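Local coordinates for capsular polysaccharide export system protein KpsC (Thermosulfurimonas dismutans, PDB 6MGD) that probably transfers Kdo in beta-(2,7) linkage while building the glycolipid anchor of Gram-negative bacterial capsules, at residues A[2-7]-A[45-50]; A[14-19]-A[84-89]; A[18-23]-A[297-302]; A[67-72]-A[89-94]. One frame throughout, in Å; residues are numbered along the deposited sequence.

Interaction 1. Residues A[2-7]-A[45-50]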
# COMPACT_ATOMS: atom_id res chain seq x y z
N GLU A 2 25.17 13.39 11.14
CA GLU A 2 24.80 12.25 11.98
C GLU A 2 23.30 12.27 12.27
O GLU A 2 22.88 12.14 13.41
CB GLU A 2 25.60 12.27 13.28
CG GLU A 2 25.74 13.64 13.91
CD GLU A 2 27.14 13.89 14.44
OE1 GLU A 2 28.11 13.37 13.84
OE2 GLU A 2 27.29 14.61 15.45
N ASP A 3 22.51 12.40 11.21
CA ASP A 3 21.07 12.56 11.37
C ASP A 3 20.33 11.22 11.34
O ASP A 3 19.53 10.94 12.25
CB ASP A 3 20.52 13.49 10.29
CG ASP A 3 19.97 14.78 10.86
OD1 ASP A 3 20.02 14.95 12.10
OD2 ASP A 3 19.48 15.63 10.08
N PHE A 4 20.56 10.40 10.32
CA PHE A 4 19.81 9.16 10.15
C PHE A 4 20.75 7.97 10.04
O PHE A 4 21.87 8.08 9.53
CB PHE A 4 18.90 9.21 8.92
CG PHE A 4 17.63 9.97 9.15
CD1 PHE A 4 17.59 11.35 9.00
CD2 PHE A 4 16.47 9.31 9.52
CE1 PHE A 4 16.42 12.05 9.21
CE2 PHE A 4 15.30 10.00 9.73
CZ PHE A 4 15.27 11.37 9.58
N TYR A 5 20.26 6.82 10.51
CA TYR A 5 20.96 5.55 10.40
C TYR A 5 20.01 4.51 9.83
O TYR A 5 18.80 4.57 10.05
CB TYR A 5 21.50 5.08 11.76
CG TYR A 5 22.57 5.97 12.32
CD1 TYR A 5 23.91 5.74 12.03
CD2 TYR A 5 22.26 7.05 13.14
CE1 TYR A 5 24.90 6.56 12.53
CE2 TYR A 5 23.24 7.87 13.66
CZ TYR A 5 24.56 7.62 13.35
OH TYR A 5 25.55 8.43 13.85
N THR A 6 20.57 3.56 9.09
CA THR A 6 19.79 2.48 8.50
C THR A 6 20.00 1.18 9.28
O THR A 6 21.06 0.96 9.87
CB THR A 6 20.17 2.27 7.03
OG1 THR A 6 21.57 2.01 6.92
CG2 THR A 6 19.81 3.50 6.21
N TYR A 7 18.98 0.33 9.26
CA TYR A 7 18.99 -0.93 10.00
C TYR A 7 18.91 -2.08 9.00
O TYR A 7 17.85 -2.34 8.43
CB TYR A 7 17.83 -0.99 10.99
CG TYR A 7 17.86 -2.19 11.91
CD1 TYR A 7 17.01 -3.27 11.70
CD2 TYR A 7 18.74 -2.25 12.98
CE1 TYR A 7 17.03 -4.36 12.53
CE2 TYR A 7 18.77 -3.34 13.82
CZ TYR A 7 17.92 -4.40 13.60
OH TYR A 7 17.94 -5.49 14.43
N ARG A 45 18.25 8.36 15.04
CA ARG A 45 17.16 8.16 14.09
C ARG A 45 17.50 6.91 13.27
O ARG A 45 18.46 6.91 12.50
CB ARG A 45 16.99 9.37 13.18
CG ARG A 45 16.44 10.61 13.86
CD ARG A 45 16.43 11.79 12.90
NE ARG A 45 15.51 12.84 13.32
CZ ARG A 45 15.85 13.90 14.03
NH1 ARG A 45 14.94 14.81 14.36
NH2 ARG A 45 17.11 14.07 14.42
N LEU A 46 16.70 5.86 13.45
CA LEU A 46 16.93 4.59 12.78
C LEU A 46 15.96 4.43 11.61
O LEU A 46 14.75 4.66 11.77
CB LEU A 46 16.78 3.42 13.75
CG LEU A 46 17.21 2.05 13.23
CD1 LEU A 46 18.70 2.05 12.91
CD2 LEU A 46 16.86 0.96 14.23
N LEU A 47 16.48 4.05 10.45
CA LEU A 47 15.67 3.74 9.29
C LEU A 47 15.53 2.22 9.19
O LEU A 47 16.53 1.52 8.99
CB LEU A 47 16.28 4.31 8.01
CG LEU A 47 16.33 5.84 7.93
CD1 LEU A 47 17.00 6.31 6.65
CD2 LEU A 47 14.93 6.42 8.05
N VAL A 48 14.31 1.73 9.33
CA VAL A 48 14.02 0.30 9.24
C VAL A 48 13.04 0.09 8.09
O VAL A 48 12.28 0.99 7.73
CB VAL A 48 13.47 -0.27 10.56
CG1 VAL A 48 11.99 0.03 10.71
CG2 VAL A 48 13.74 -1.76 10.66
N TRP A 49 13.08 -1.11 7.51
CA TRP A 49 12.27 -1.43 6.34
C TRP A 49 11.08 -2.28 6.75
O TRP A 49 11.26 -3.40 7.25
CB TRP A 49 13.10 -2.15 5.29
CG TRP A 49 12.32 -2.42 4.04
CD1 TRP A 49 11.65 -3.56 3.72
CD2 TRP A 49 12.10 -1.50 2.96
NE1 TRP A 49 11.04 -3.42 2.50
CE2 TRP A 49 11.30 -2.17 2.01
CE3 TRP A 49 12.50 -0.19 2.70
CZ2 TRP A 49 10.89 -1.56 0.82
CZ3 TRP A 49 12.10 0.41 1.52
CH2 TRP A 49 11.31 -0.28 0.60
N GLY A 50 9.88 -1.76 6.53
CA GLY A 50 8.68 -2.55 6.73
C GLY A 50 8.54 -3.01 8.17
O GLY A 50 8.72 -2.23 9.12
O HOH W 1 15.12 -2.62 7.95
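R45 places CD over one face of the F4 ring where strands 4-7 and 45-49 run in parallel. CD of R45 is 3.7 Å from the centroid of the F4 ring, a CH-pi contact only 18° off the ring normal and shifted toward the rim at CZ. R45 is extended from CG to NE, which carries NE beyond the ring; its NH2 lies near D3 OD1, 3.8 Å away. That salt bridge is long, and the carboxylate oxygen stands off the flat of the guanidinium, so only charge acts between them. L47 crosses F4 at about a right angle, CD2 of F4 meeting CD2 of L47 at 3.6 Å. An alanine at F4 would probably leave R45 CD without a ring face to lie on and L47 CD2 without its neighbour. On the face that carries L46 and Y5, Y7 packs against L46, its CB 3.7 Å from L46 CD1. A chi1 of -173° sets Y7 CG anti to the backbone N, within 4.0 Å of L46 CD2. Y7 also runs beside V48, while its hydroxyl bonds to E56. Y5 N donates to R45 O at 2.7 Å, Y7 N to L47 O, and a water joins Y7 O to W49 N. Directed bonding between the two segments resides in the backbone, whereas the pair D3 and R45 probably adds a weak attraction without a fixed direction.

Interaction 2. Residues A[14-19]-A[84-89]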
# COMPACT_ATOMS: atom_id res chain seq x y z
N ILE A 14 20.68 1.22 0.39
CA ILE A 14 21.19 2.41 1.06
C ILE A 14 21.30 3.58 0.09
O ILE A 14 20.89 4.70 0.39
CB ILE A 14 22.55 2.11 1.73
CG1 ILE A 14 22.35 1.15 2.91
CG2 ILE A 14 23.22 3.39 2.19
CD1 ILE A 14 23.64 0.80 3.63
N ARG A 15 21.85 3.32 -1.11
CA ARG A 15 21.97 4.37 -2.11
C ARG A 15 20.61 4.91 -2.52
O ARG A 15 20.45 6.12 -2.72
CB ARG A 15 22.73 3.84 -3.32
CG ARG A 15 24.14 3.38 -3.02
CD ARG A 15 24.87 3.00 -4.29
NE ARG A 15 24.93 4.11 -5.23
CZ ARG A 15 25.33 4.01 -6.49
NH1 ARG A 15 25.70 2.83 -6.97
NH2 ARG A 15 25.34 5.08 -7.27
N ILE A 16 19.62 4.03 -2.66
CA ILE A 16 18.27 4.46 -2.99
C ILE A 16 17.70 5.34 -1.88
O ILE A 16 17.12 6.40 -2.13
CB ILE A 16 17.36 3.25 -3.25
CG1 ILE A 16 17.80 2.52 -4.53
CG2 ILE A 16 15.90 3.68 -3.34
CD1 ILE A 16 16.84 1.44 -4.95
N ILE A 17 17.86 4.90 -0.63
CA ILE A 17 17.33 5.66 0.50
C ILE A 17 18.01 7.02 0.60
O ILE A 17 17.38 8.02 0.95
CB ILE A 17 17.48 4.84 1.80
CG1 ILE A 17 16.59 3.60 1.74
CG2 ILE A 17 17.13 5.69 3.01
CD1 ILE A 17 15.15 3.90 1.40
N LYS A 18 19.30 7.07 0.28
CA LYS A 18 20.04 8.32 0.37
C LYS A 18 19.49 9.39 -0.57
O LYS A 18 19.73 10.58 -0.34
CB LYS A 18 21.52 8.07 0.09
CG LYS A 18 22.45 9.14 0.64
CD LYS A 18 23.89 8.65 0.68
CE LYS A 18 24.01 7.36 1.48
NZ LYS A 18 25.42 6.88 1.56
N ARG A 19 18.77 9.00 -1.62
CA ARG A 19 18.09 9.98 -2.46
C ARG A 19 17.05 10.75 -1.65
O ARG A 19 16.87 11.96 -1.85
CB ARG A 19 17.43 9.29 -3.65
CG ARG A 19 18.40 8.55 -4.55
CD ARG A 19 17.67 7.73 -5.61
NE ARG A 19 16.61 8.49 -6.25
CZ ARG A 19 16.80 9.36 -7.24
NH1 ARG A 19 15.77 10.01 -7.76
NH2 ARG A 19 18.02 9.59 -7.70
N SER A 84 11.31 0.82 -10.83
CA SER A 84 12.52 0.06 -10.54
C SER A 84 13.44 0.86 -9.62
O SER A 84 13.81 0.40 -8.54
CB SER A 84 13.24 -0.32 -11.83
OG SER A 84 12.36 -0.99 -12.71
N ILE A 85 13.80 2.07 -10.05
CA ILE A 85 14.38 3.08 -9.16
C ILE A 85 13.23 3.91 -8.63
O ILE A 85 12.62 4.67 -9.40
CB ILE A 85 15.43 3.93 -9.88
CG1 ILE A 85 15.78 5.17 -9.06
CG2 ILE A 85 14.99 4.28 -11.31
CD1 ILE A 85 16.45 4.86 -7.73
N PRO A 86 12.88 3.81 -7.35
CA PRO A 86 11.61 4.38 -6.88
C PRO A 86 11.58 5.90 -7.03
O PRO A 86 12.54 6.60 -6.73
CB PRO A 86 11.56 3.97 -5.40
CG PRO A 86 12.48 2.79 -5.30
CD PRO A 86 13.57 3.05 -6.29
N ILE A 87 10.44 6.39 -7.52
CA ILE A 87 10.18 7.82 -7.50
C ILE A 87 9.47 8.24 -6.22
O ILE A 87 9.53 9.43 -5.85
CB ILE A 87 9.36 8.24 -8.74
CG1 ILE A 87 9.48 9.75 -8.98
CG2 ILE A 87 7.89 7.85 -8.57
CD1 ILE A 87 8.88 10.21 -10.29
N SER A 88 8.84 7.31 -5.52
CA SER A 88 8.12 7.59 -4.29
C SER A 88 8.64 6.69 -3.18
O SER A 88 8.94 5.51 -3.41
CB SER A 88 6.61 7.39 -4.46
OG SER A 88 5.90 7.84 -3.32
N LEU A 89 8.73 7.24 -1.97
CA LEU A 89 9.12 6.49 -0.79
C LEU A 89 8.20 6.86 0.36
O LEU A 89 7.79 8.01 0.49
CB LEU A 89 10.58 6.77 -0.41
CG LEU A 89 11.15 5.93 0.74
CD1 LEU A 89 11.23 4.47 0.35
CD2 LEU A 89 12.51 6.45 1.17
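I16, on helix 11-20, reaches across to the loop residues I85 and P86 that lead into strand 88-92, a branched side chain serving two partners. From CB, which is directed at the 84-89 segment, the two branches part. CG2, anti to the backbone N, meets the pyrrolidine of P86, 3.8 Å from P86 CD and slightly farther from CG. CG1 passes I85, lying 4.2 Å from I85 CD1 as the two isoleucines run antiparallel alongside one another. At the tip, CD1 of I16 returns to the proline and touches P86 CD at 3.9 Å. An alanine at I16 would probably open a gap beside P86 and leave I85 CD1 with R19 as its remaining partner from the helix segment. One turn on, R19 shares the same methyl, R19 CD being 3.8 Å from I85 CD1. I17 starts from a bond directed away from the 84-89 segment, yet its chi2 of -52° brings CD1 to within 3.7 Å of L89 CD2, crossing it at about a right angle. No hydrogen bond joins the two segments, so van der Waals packing holds them together. Helix 11-20 connects the adjacent parallel strands 4-7 and 24-28; I17 on L89 is the helix of a beta-alpha-beta crossover resting on its sheet, while I16 and R19 pack on the loop before strand 88-92, in a fold consistent with the GT-B class.

Interaction 3. Residues A[18-23]-A[297-302]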
# COMPACT_ATOMS: atom_id res chain seq x y z
N LYS A 18 19.30 7.07 0.28
CA LYS A 18 20.04 8.32 0.37
C LYS A 18 19.49 9.39 -0.57
O LYS A 18 19.73 10.58 -0.34
CB LYS A 18 21.52 8.07 0.09
CG LYS A 18 22.45 9.14 0.64
CD LYS A 18 23.89 8.65 0.68
CE LYS A 18 24.01 7.36 1.48
NZ LYS A 18 25.42 6.88 1.56
N ARG A 19 18.77 9.00 -1.62
CA ARG A 19 18.09 9.98 -2.46
C ARG A 19 17.05 10.75 -1.65
O ARG A 19 16.87 11.96 -1.85
CB ARG A 19 17.43 9.29 -3.65
CG ARG A 19 18.40 8.55 -4.55
CD ARG A 19 17.67 7.73 -5.61
NE ARG A 19 16.61 8.49 -6.25
CZ ARG A 19 16.80 9.36 -7.24
NH1 ARG A 19 15.77 10.01 -7.76
NH2 ARG A 19 18.02 9.59 -7.70
N PHE A 20 16.35 10.06 -0.75
CA PHE A 20 15.33 10.69 0.08
C PHE A 20 15.88 11.20 1.40
O PHE A 20 15.38 12.20 1.93
CB PHE A 20 14.19 9.71 0.34
CG PHE A 20 13.53 9.20 -0.91
CD1 PHE A 20 14.08 8.15 -1.62
CD2 PHE A 20 12.36 9.78 -1.38
CE1 PHE A 20 13.49 7.68 -2.78
CE2 PHE A 20 11.76 9.32 -2.54
CZ PHE A 20 12.32 8.27 -3.24
N PHE A 21 16.90 10.54 1.95
CA PHE A 21 17.58 10.96 3.17
C PHE A 21 19.05 11.17 2.84
O PHE A 21 19.86 10.25 2.97
CB PHE A 21 17.40 9.93 4.29
CG PHE A 21 15.97 9.66 4.64
CD1 PHE A 21 15.32 10.43 5.59
CD2 PHE A 21 15.28 8.63 4.03
CE1 PHE A 21 14.00 10.18 5.92
CE2 PHE A 21 13.96 8.38 4.35
CZ PHE A 21 13.32 9.15 5.30
N PRO A 22 19.44 12.38 2.41
CA PRO A 22 20.85 12.61 2.06
C PRO A 22 21.79 12.60 3.25
O PRO A 22 23.01 12.60 3.05
CB PRO A 22 20.81 14.00 1.39
CG PRO A 22 19.63 14.67 2.00
CD PRO A 22 18.61 13.58 2.23
N THR A 23 21.26 12.60 4.48
CA THR A 23 22.08 12.62 5.68
C THR A 23 22.26 11.23 6.29
O THR A 23 22.62 11.13 7.47
CB THR A 23 21.48 13.57 6.72
OG1 THR A 23 20.20 13.09 7.13
CG2 THR A 23 21.33 14.97 6.13
N TYR A 297 1.30 11.67 2.56
CA TYR A 297 2.00 10.58 3.25
C TYR A 297 3.34 10.23 2.61
O TYR A 297 4.35 10.19 3.33
CB TYR A 297 1.07 9.36 3.33
CG TYR A 297 1.62 8.18 4.11
CD1 TYR A 297 2.02 8.32 5.43
CD2 TYR A 297 1.69 6.92 3.52
CE1 TYR A 297 2.51 7.23 6.14
CE2 TYR A 297 2.17 5.84 4.23
CZ TYR A 297 2.58 6.00 5.54
OH TYR A 297 3.06 4.91 6.24
N PRO A 298 3.44 9.97 1.30
CA PRO A 298 4.72 9.54 0.74
C PRO A 298 5.56 10.70 0.24
O PRO A 298 5.06 11.78 -0.09
CB PRO A 298 4.30 8.63 -0.43
CG PRO A 298 2.81 8.88 -0.64
CD PRO A 298 2.41 10.02 0.25
N MET A 299 6.87 10.47 0.21
CA MET A 299 7.81 11.40 -0.39
C MET A 299 7.91 11.14 -1.89
O MET A 299 7.59 10.05 -2.38
CB MET A 299 9.19 11.28 0.26
CG MET A 299 9.22 11.67 1.72
SD MET A 299 10.83 11.40 2.50
CE MET A 299 10.98 9.62 2.35
N TYR A 300 8.35 12.15 -2.63
CA TYR A 300 8.56 12.04 -4.06
C TYR A 300 9.85 12.77 -4.43
O TYR A 300 10.01 13.95 -4.10
CB TYR A 300 7.38 12.62 -4.86
CG TYR A 300 6.06 11.93 -4.62
CD1 TYR A 300 5.16 12.42 -3.68
CD2 TYR A 300 5.70 10.80 -5.34
CE1 TYR A 300 3.94 11.80 -3.46
CE2 TYR A 300 4.48 10.17 -5.12
CZ TYR A 300 3.61 10.67 -4.18
OH TYR A 300 2.40 10.05 -3.96
N VAL A 301 10.75 12.07 -5.11
CA VAL A 301 12.01 12.64 -5.57
C VAL A 301 12.11 12.41 -7.08
O VAL A 301 11.89 11.29 -7.56
CB VAL A 301 13.23 12.02 -4.85
CG1 VAL A 301 14.52 12.38 -5.57
CG2 VAL A 301 13.28 12.50 -3.41
N SER A 302 12.45 13.47 -7.81
CA SER A 302 12.53 13.39 -9.26
C SER A 302 13.61 12.40 -9.70
O SER A 302 14.70 12.36 -9.13
CB SER A 302 12.83 14.77 -9.84
OG SER A 302 13.14 14.69 -11.22
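M299 CE touches both F20 and F21 at the apolar centre of a contact that joins the end of helix 11-20 to strand 298-300. The methyl is 3.8 Å from F20 CB, and it lies equally near the CE2 and CZ atoms of F21, whose side chain M299 crosses at about a right angle. A bend at chi3 (-63°) turns CE out of an otherwise extended chain and into this position. The sulfur takes part as well: M299 SD is 5.0 Å from the centroid of the F21 ring, an oblique Met-aromatic contact. F21 also meets the ring of F4, and F20 touches L89 on the neighbouring strand. Beyond the methionine, V301 packs on F20 with CG2 3.5 Å from F20 CD2, while V301 CB approaches CE2 of the same ring. F20 contacts two residues, M299 of the strand and V301 just beyond it, whose CB atoms both point toward the 18-23 segment: M299 CE at F20 CB and V301 CG2 at CD2 and CE2. The other branch of V301 leads to the polar edge, where CG1 is 3.5 Å from R19 NH1. R19 NH1 also gives a weak hydrogen bond to S302 O at 2.9 Å, the oxygen lying at the guanidinium edge. The CB of S302 points away, and its OG bonds to E317. Strand 298-300 is outermost on its side of the mixed sheet, pairing with 88-92; the late part of the chain thus returns to the sheet begun by the N terminus, consistent with the crossing back between domains known in GT-B enzymes.

Interaction 4. Residues A[67-72]-A[89-94]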
# COMPACT_ATOMS: atom_id res chain seq x y z
N TYR A 67 11.89 5.08 12.00
CA TYR A 67 11.14 5.34 10.78
C TYR A 67 10.99 4.03 10.03
O TYR A 67 11.99 3.37 9.73
CB TYR A 67 11.83 6.39 9.91
CG TYR A 67 11.79 7.79 10.47
CD1 TYR A 67 12.69 8.19 11.45
CD2 TYR A 67 10.87 8.71 10.01
CE1 TYR A 67 12.65 9.48 11.96
CE2 TYR A 67 10.82 10.00 10.51
CZ TYR A 67 11.72 10.38 11.48
OH TYR A 67 11.68 11.66 11.99
N ARG A 68 9.76 3.65 9.73
CA ARG A 68 9.48 2.43 8.98
C ARG A 68 9.26 2.79 7.52
O ARG A 68 8.31 3.51 7.19
CB ARG A 68 8.27 1.70 9.57
CG ARG A 68 8.57 1.12 10.95
CD ARG A 68 7.34 0.51 11.61
NE ARG A 68 7.71 -0.24 12.81
CZ ARG A 68 7.90 0.29 14.01
NH1 ARG A 68 8.23 -0.48 15.04
NH2 ARG A 68 7.75 1.60 14.20
N LEU A 69 10.14 2.31 6.65
CA LEU A 69 10.14 2.66 5.24
C LEU A 69 9.41 1.60 4.41
O LEU A 69 9.29 0.44 4.81
CB LEU A 69 11.57 2.83 4.72
CG LEU A 69 12.44 3.86 5.44
CD1 LEU A 69 13.80 3.97 4.78
CD2 LEU A 69 11.75 5.22 5.48
N GLU A 70 8.95 2.02 3.24
CA GLU A 70 8.26 1.15 2.29
C GLU A 70 8.15 1.90 0.97
O GLU A 70 8.22 3.13 0.94
CB GLU A 70 6.88 0.72 2.81
CG GLU A 70 6.21 -0.40 2.04
CD GLU A 70 7.14 -1.57 1.76
OE1 GLU A 70 7.73 -1.61 0.66
OE2 GLU A 70 7.29 -2.43 2.65
N ASP A 71 7.98 1.14 -0.11
CA ASP A 71 7.81 1.74 -1.42
C ASP A 71 6.56 2.60 -1.46
O ASP A 71 5.60 2.38 -0.71
CB ASP A 71 7.75 0.67 -2.50
CG ASP A 71 9.06 -0.07 -2.68
OD1 ASP A 71 10.13 0.57 -2.53
OD2 ASP A 71 9.04 -1.28 -2.96
N GLY A 72 6.57 3.60 -2.34
CA GLY A 72 5.44 4.50 -2.47
C GLY A 72 4.24 3.81 -3.10
O GLY A 72 4.25 2.63 -3.44
N LEU A 89 8.73 7.24 -1.97
CA LEU A 89 9.12 6.49 -0.79
C LEU A 89 8.20 6.86 0.36
O LEU A 89 7.79 8.01 0.49
CB LEU A 89 10.58 6.77 -0.41
CG LEU A 89 11.15 5.93 0.74
CD1 LEU A 89 11.23 4.47 0.35
CD2 LEU A 89 12.51 6.45 1.17
N VAL A 90 7.89 5.87 1.20
CA VAL A 90 7.05 6.06 2.37
C VAL A 90 7.94 6.01 3.61
O VAL A 90 8.69 5.05 3.80
CB VAL A 90 5.94 4.99 2.45
CG1 VAL A 90 5.44 4.84 3.87
CG2 VAL A 90 4.80 5.34 1.50
N ALA A 91 7.86 7.05 4.44
CA ALA A 91 8.63 7.14 5.68
C ALA A 91 7.66 7.42 6.81
O ALA A 91 7.20 8.55 6.99
CB ALA A 91 9.70 8.23 5.59
N ASP A 92 7.34 6.38 7.58
CA ASP A 92 6.34 6.47 8.64
C ASP A 92 7.04 6.46 10.00
O ASP A 92 7.69 5.47 10.35
CB ASP A 92 5.36 5.30 8.53
CG ASP A 92 4.12 5.47 9.40
OD1 ASP A 92 4.25 5.89 10.57
OD2 ASP A 92 3.01 5.18 8.90
N PRO A 93 6.96 7.55 10.78
CA PRO A 93 7.64 7.59 12.08
C PRO A 93 6.86 6.98 13.24
O PRO A 93 7.41 6.89 14.34
CB PRO A 93 7.84 9.09 12.30
CG PRO A 93 6.65 9.71 11.64
CD PRO A 93 6.36 8.85 10.43
N ILE A 94 5.61 6.59 13.03
CA ILE A 94 4.77 6.03 14.08
C ILE A 94 4.55 4.54 13.88
O ILE A 94 4.67 3.75 14.82
CB ILE A 94 3.42 6.78 14.15
CG1 ILE A 94 3.65 8.25 14.51
CG2 ILE A 94 2.49 6.13 15.16
CD1 ILE A 94 2.38 9.07 14.62
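R68 with D92 and E70 with V90 form the hydrogen-bonded pairs of two antiparallel strands, 67-71 and 89-92, whose directions differ by 160°. They are one antiparallel pair in a mixed sheet whose other strands on the 64-71 side run parallel, in a fold consistent with the GT-B class. The straightest bond runs from R68 N to D92 O at 2.8 Å, with an angle at hydrogen of 170°. In the return bond, D92 N stands above the plane of the R68 carbonyl. At the other pair, V90 N reaches E70 O at 2.8 Å.

On the face bearing L69 and A91, L69 CD2 touches A91 CB at 3.6 Å, and I17 of helix 11-20 covers the leucine. L89 places CD1 3.3 Å from E70 O, close to the strand pairing itself. Toward the far end, the Y67 ring crosses P93 obliquely, its CE2 lying 3.6 Å from P93 CB. The opposite face carries R68, E70 and D92 together with V90. R68 extends to a salt bridge with E54, and E70 folds back to take D71 N on OE1 at 2.9 Å. D92 has several partners: OD2 is hydrogen-bonded with Y297 OH and Y105 N. Its OD1 closes an Asx turn, with I94 N 2.9 Å from D92 OD1 and G95 N as a further donor.

In the fold
From the N terminus, strand 4-7 waits for 45-50 to close interaction 1, and within that loop lies helix 11-20, from which interactions 2 and 3 both start. Interaction 2 closes at 84-89, past the end of interaction 1, so the two cross; interaction 3 crosses interaction 1 in the same way but closes only at 297-302. Interaction 4 opens after interaction 1 has closed, crosses interaction 2 with which it shares L89, and falls wholly within the span of interaction 3. Together they join one mixed sheet: interactions 1 and 4 pair its strands, while interactions 2 and 3 pack the helix and its end against that sheet, as far as its late-arriving edge strand.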